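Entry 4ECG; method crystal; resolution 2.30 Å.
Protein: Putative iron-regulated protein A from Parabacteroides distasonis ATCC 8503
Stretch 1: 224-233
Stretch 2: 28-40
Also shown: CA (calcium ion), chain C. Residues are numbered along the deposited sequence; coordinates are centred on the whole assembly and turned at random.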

# COMPACT_ATOMS: atom_id res chain seq x y z
N ASN A 224 24.05 6.54 7.59
CA ASN A 224 24.86 6.91 6.45
C ASN A 224 24.10 6.56 5.19
O ASN A 224 23.01 5.98 5.26
CB ASN A 224 26.23 6.24 6.49
CG ASN A 224 26.15 4.74 6.36
OD1 ASN A 224 25.59 4.23 5.42
ND2 ASN A 224 26.76 4.05 7.27
N VAL A 225 24.65 6.93 4.04
CA VAL A 225 23.88 6.88 2.80
C VAL A 225 23.57 5.44 2.39
O VAL A 225 22.54 5.19 1.75
CB VAL A 225 24.56 7.62 1.63
CG1 VAL A 225 25.82 6.90 1.16
CG2 VAL A 225 23.55 7.81 0.50
N TYR A 226 24.46 4.52 2.73
CA TYR A 226 24.23 3.10 2.46
C TYR A 226 23.02 2.60 3.24
O TYR A 226 22.26 1.78 2.76
CB TYR A 226 25.45 2.23 2.79
CG TYR A 226 26.73 2.53 2.01
CD1 TYR A 226 26.94 1.97 0.74
CD2 TYR A 226 27.73 3.35 2.54
CE1 TYR A 226 28.09 2.24 0.01
CE2 TYR A 226 28.89 3.61 1.82
CZ TYR A 226 29.06 3.05 0.56
OH TYR A 226 30.20 3.28 -0.17
N GLN A 227 22.84 3.09 4.45
CA GLN A 227 21.69 2.71 5.20
C GLN A 227 20.41 3.22 4.60
O GLN A 227 19.40 2.53 4.64
CB GLN A 227 21.82 3.15 6.65
CG GLN A 227 22.93 2.38 7.38
CD GLN A 227 22.98 2.65 8.87
OE1 GLN A 227 21.99 3.06 9.49
NE2 GLN A 227 24.12 2.41 9.44
N ALA A 228 20.45 4.42 4.03
CA ALA A 228 19.27 5.03 3.39
C ALA A 228 18.83 4.25 2.15
O ALA A 228 17.68 3.95 2.00
CB ALA A 228 19.54 6.50 3.05
N ILE A 229 19.75 3.92 1.25
CA ILE A 229 19.47 3.05 0.11
C ILE A 229 18.97 1.67 0.55
O ILE A 229 18.06 1.14 -0.05
CB ILE A 229 20.73 2.84 -0.80
CG1 ILE A 229 21.16 4.12 -1.55
CG2 ILE A 229 20.47 1.78 -1.86
CD1 ILE A 229 20.21 4.47 -2.65
N GLU A 230 19.63 1.05 1.53
CA GLU A 230 19.20 -0.29 2.06
C GLU A 230 17.76 -0.20 2.58
O GLU A 230 16.98 -1.11 2.37
CB GLU A 230 20.15 -0.81 3.19
CG GLU A 230 19.86 -2.23 3.74
CD GLU A 230 20.75 -2.64 4.93
OE1 GLU A 230 21.41 -1.75 5.54
OE2 GLU A 230 20.82 -3.86 5.26
N LEU A 231 17.41 0.93 3.19
CA LEU A 231 16.05 1.15 3.70
C LEU A 231 15.03 1.12 2.58
O LEU A 231 13.95 0.51 2.71
CB LEU A 231 15.98 2.49 4.45
CG LEU A 231 14.86 2.75 5.44
CD1 LEU A 231 14.83 1.66 6.50
CD2 LEU A 231 15.05 4.12 6.03
N MSE A 232 15.36 1.75 1.45
CA MSE A 232 14.43 1.83 0.31
C MSE A 232 14.14 0.42 -0.17
O MSE A 232 13.02 0.14 -0.53
CB MSE A 232 15.00 2.63 -0.88
CG MSE A 232 15.18 4.16 -0.67
SE MSE A 232 16.19 5.01 -2.07
CE MSE A 232 14.98 4.71 -3.54
N LEU A 233 15.17 -0.44 -0.18
CA LEU A 233 15.09 -1.78 -0.81
C LEU A 233 14.59 -2.86 0.15
O LEU A 233 14.29 -3.96 -0.28
CB LEU A 233 16.45 -2.20 -1.36
CG LEU A 233 16.81 -1.50 -2.68
CD1 LEU A 233 18.31 -1.38 -2.84
CD2 LEU A 233 16.19 -2.24 -3.86
CA CA C . 20.36 2.17 10.71
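Stretch 2, residues 28-40: TEDQMSAVVATFV

At the centre of the contact, the side chain of Val-225 fits as a knob into a hole formed by Glu-29, Met-32, Ser-33 and Val-36 of stretch 2. Its CG2 lies 3.6 Å from Met-32 CB and 4.2 Å from Val-36 CG2, and it reaches the backbone itself, 3.5 Å from Ser-33 N. A small branched residue suits this place because the backbones are close here: the CA atoms of Val-225 and Ser-33 are 6.0 Å apart.

Stretch 2 is helical from Glu-29 through Val-40, and the helix runs on beyond it; Thr-28 is the N-cap, its OG1 accepting from Gln-31 N at 3.2 Å. The helix runs in broadly the same direction as helix 225-233, crossing it at 43° with the axes 9.4 Å apart at closest approach. Met-32, Val-35, Val-36 and Phe-39 recur with the helical repeat and point their CA-to-CB bonds toward stretch 1. Val-36 CG2 packs 3.8 Å from Ala-228 CB, whose short side chain leaves room for close approach, and 4.0 Å from Ile-229 CD1. The same CD1 atom meets Val-35 CG1 at 3.7 Å.

Two selenomethionines, long and flexible, reach the aromatic rings: Met-232 toward the C-terminal part of the contact, Met-32 from the centre itself. Met-232 CE touches Phe-39 CB at 3.6 Å, and Met-232 CG lies over one face of the Phe-39 ring. In the other direction, Met-32 SE approaches the Tyr-226 ring obliquely, 3.6 Å from CE1, a polarizable atom well matched to an aromatic surface.

Beside Val-225, at the N-terminal edge, the contact becomes polar. Exposed Glu-29 lays its aliphatic CG 4.1 Å from Val-225 CG1, while its carboxylate can stay hydrated. Water 1 donates to Glu-29 OE1 at 3.1 Å and accepts from Val-225 N at 3.0 Å, linking the two helical N-termini where no direct hydrogen bond joins the stretches.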

# COMPACT_ATOMS: atom_id res chain seq x y z
N THR A 28 29.50 6.57 -6.08
CA THR A 28 30.08 7.39 -5.06
C THR A 28 28.99 7.71 -4.06
O THR A 28 27.77 7.46 -4.30
CB THR A 28 30.63 8.72 -5.64
OG1 THR A 28 29.58 9.42 -6.30
CG2 THR A 28 31.71 8.47 -6.65
N GLU A 29 29.42 8.28 -2.94
CA GLU A 29 28.49 8.71 -1.91
C GLU A 29 27.60 9.84 -2.37
O GLU A 29 26.40 9.78 -2.10
CB GLU A 29 29.20 9.03 -0.60
CG GLU A 29 29.68 7.74 0.06
CD GLU A 29 30.22 7.93 1.45
OE1 GLU A 29 29.57 8.65 2.23
OE2 GLU A 29 31.28 7.34 1.75
N ASP A 30 28.16 10.82 -3.09
CA ASP A 30 27.37 11.93 -3.62
C ASP A 30 26.31 11.37 -4.58
O ASP A 30 25.16 11.88 -4.62
CB ASP A 30 28.22 13.03 -4.30
CG ASP A 30 29.07 13.89 -3.29
OD1 ASP A 30 28.69 14.03 -2.11
OD2 ASP A 30 30.12 14.44 -3.69
N GLN A 31 26.66 10.30 -5.30
CA GLN A 31 25.71 9.71 -6.28
C GLN A 31 24.54 9.04 -5.58
O GLN A 31 23.40 9.20 -5.95
CB GLN A 31 26.40 8.69 -7.20
CG GLN A 31 26.92 9.27 -8.51
CD GLN A 31 28.09 8.50 -9.12
OE1 GLN A 31 28.43 7.40 -8.70
NE2 GLN A 31 28.71 9.10 -10.12
N MSE A 32 24.87 8.24 -4.57
CA MSE A 32 23.89 7.55 -3.76
C MSE A 32 23.01 8.54 -3.00
O MSE A 32 21.81 8.31 -2.86
CB MSE A 32 24.59 6.61 -2.77
CG MSE A 32 24.98 5.25 -3.37
SE MSE A 32 25.97 4.17 -2.14
CE MSE A 32 27.57 5.20 -1.99
N SER A 33 23.61 9.63 -2.51
CA SER A 33 22.85 10.66 -1.78
C SER A 33 21.79 11.34 -2.69
O SER A 33 20.66 11.65 -2.26
CB SER A 33 23.83 11.68 -1.20
OG SER A 33 23.19 12.55 -0.30
N ALA A 34 22.14 11.52 -3.96
CA ALA A 34 21.20 12.13 -4.95
C ALA A 34 20.03 11.18 -5.27
O ALA A 34 18.92 11.63 -5.52
CB ALA A 34 21.94 12.56 -6.23
N VAL A 35 20.27 9.88 -5.27
CA VAL A 35 19.20 8.91 -5.45
C VAL A 35 18.19 9.01 -4.29
O VAL A 35 16.97 9.08 -4.50
CB VAL A 35 19.75 7.47 -5.59
CG1 VAL A 35 18.65 6.44 -5.39
CG2 VAL A 35 20.50 7.32 -6.93
N VAL A 36 18.71 9.06 -3.07
CA VAL A 36 17.88 9.21 -1.86
C VAL A 36 17.13 10.55 -1.88
O VAL A 36 15.95 10.59 -1.61
CB VAL A 36 18.77 9.12 -0.58
CG1 VAL A 36 17.95 9.41 0.67
CG2 VAL A 36 19.48 7.77 -0.51
N ALA A 37 17.82 11.63 -2.22
CA ALA A 37 17.16 12.94 -2.38
C ALA A 37 16.02 12.85 -3.39
O ALA A 37 14.90 13.23 -3.10
CB ALA A 37 18.17 14.07 -2.73
N THR A 38 16.29 12.31 -4.57
CA THR A 38 15.25 12.24 -5.60
C THR A 38 14.10 11.31 -5.18
O THR A 38 12.93 11.55 -5.48
CB THR A 38 15.84 11.63 -6.88
OG1 THR A 38 16.95 12.43 -7.35
CG2 THR A 38 14.76 11.46 -7.93
N PHE A 39 14.43 10.23 -4.47
CA PHE A 39 13.38 9.38 -3.92
C PHE A 39 12.45 10.19 -3.00
O PHE A 39 11.24 10.16 -3.18
CB PHE A 39 13.95 8.15 -3.16
CG PHE A 39 12.91 7.48 -2.31
CD1 PHE A 39 11.94 6.69 -2.90
CD2 PHE A 39 12.84 7.73 -0.97
CE1 PHE A 39 10.94 6.11 -2.14
CE2 PHE A 39 11.85 7.17 -0.19
CZ PHE A 39 10.89 6.37 -0.79
N VAL A 40 13.03 10.91 -2.02
CA VAL A 40 12.27 11.68 -1.03
C VAL A 40 11.46 12.78 -1.70
O VAL A 40 10.31 12.97 -1.33
CB VAL A 40 13.15 12.28 0.08
CG1 VAL A 40 12.34 13.22 0.98
CG2 VAL A 40 13.82 11.17 0.90
O HOH W 1 27.01 8.77 3.99
O HOH W 2 21.50 3.16 12.84
O HOH W 3 21.71 0.49 11.59
O HOH W 4 18.65 1.11 12.08
O HOH W 5 20.48 0.45 9.12
O HOH W 6 18.44 2.62 8.94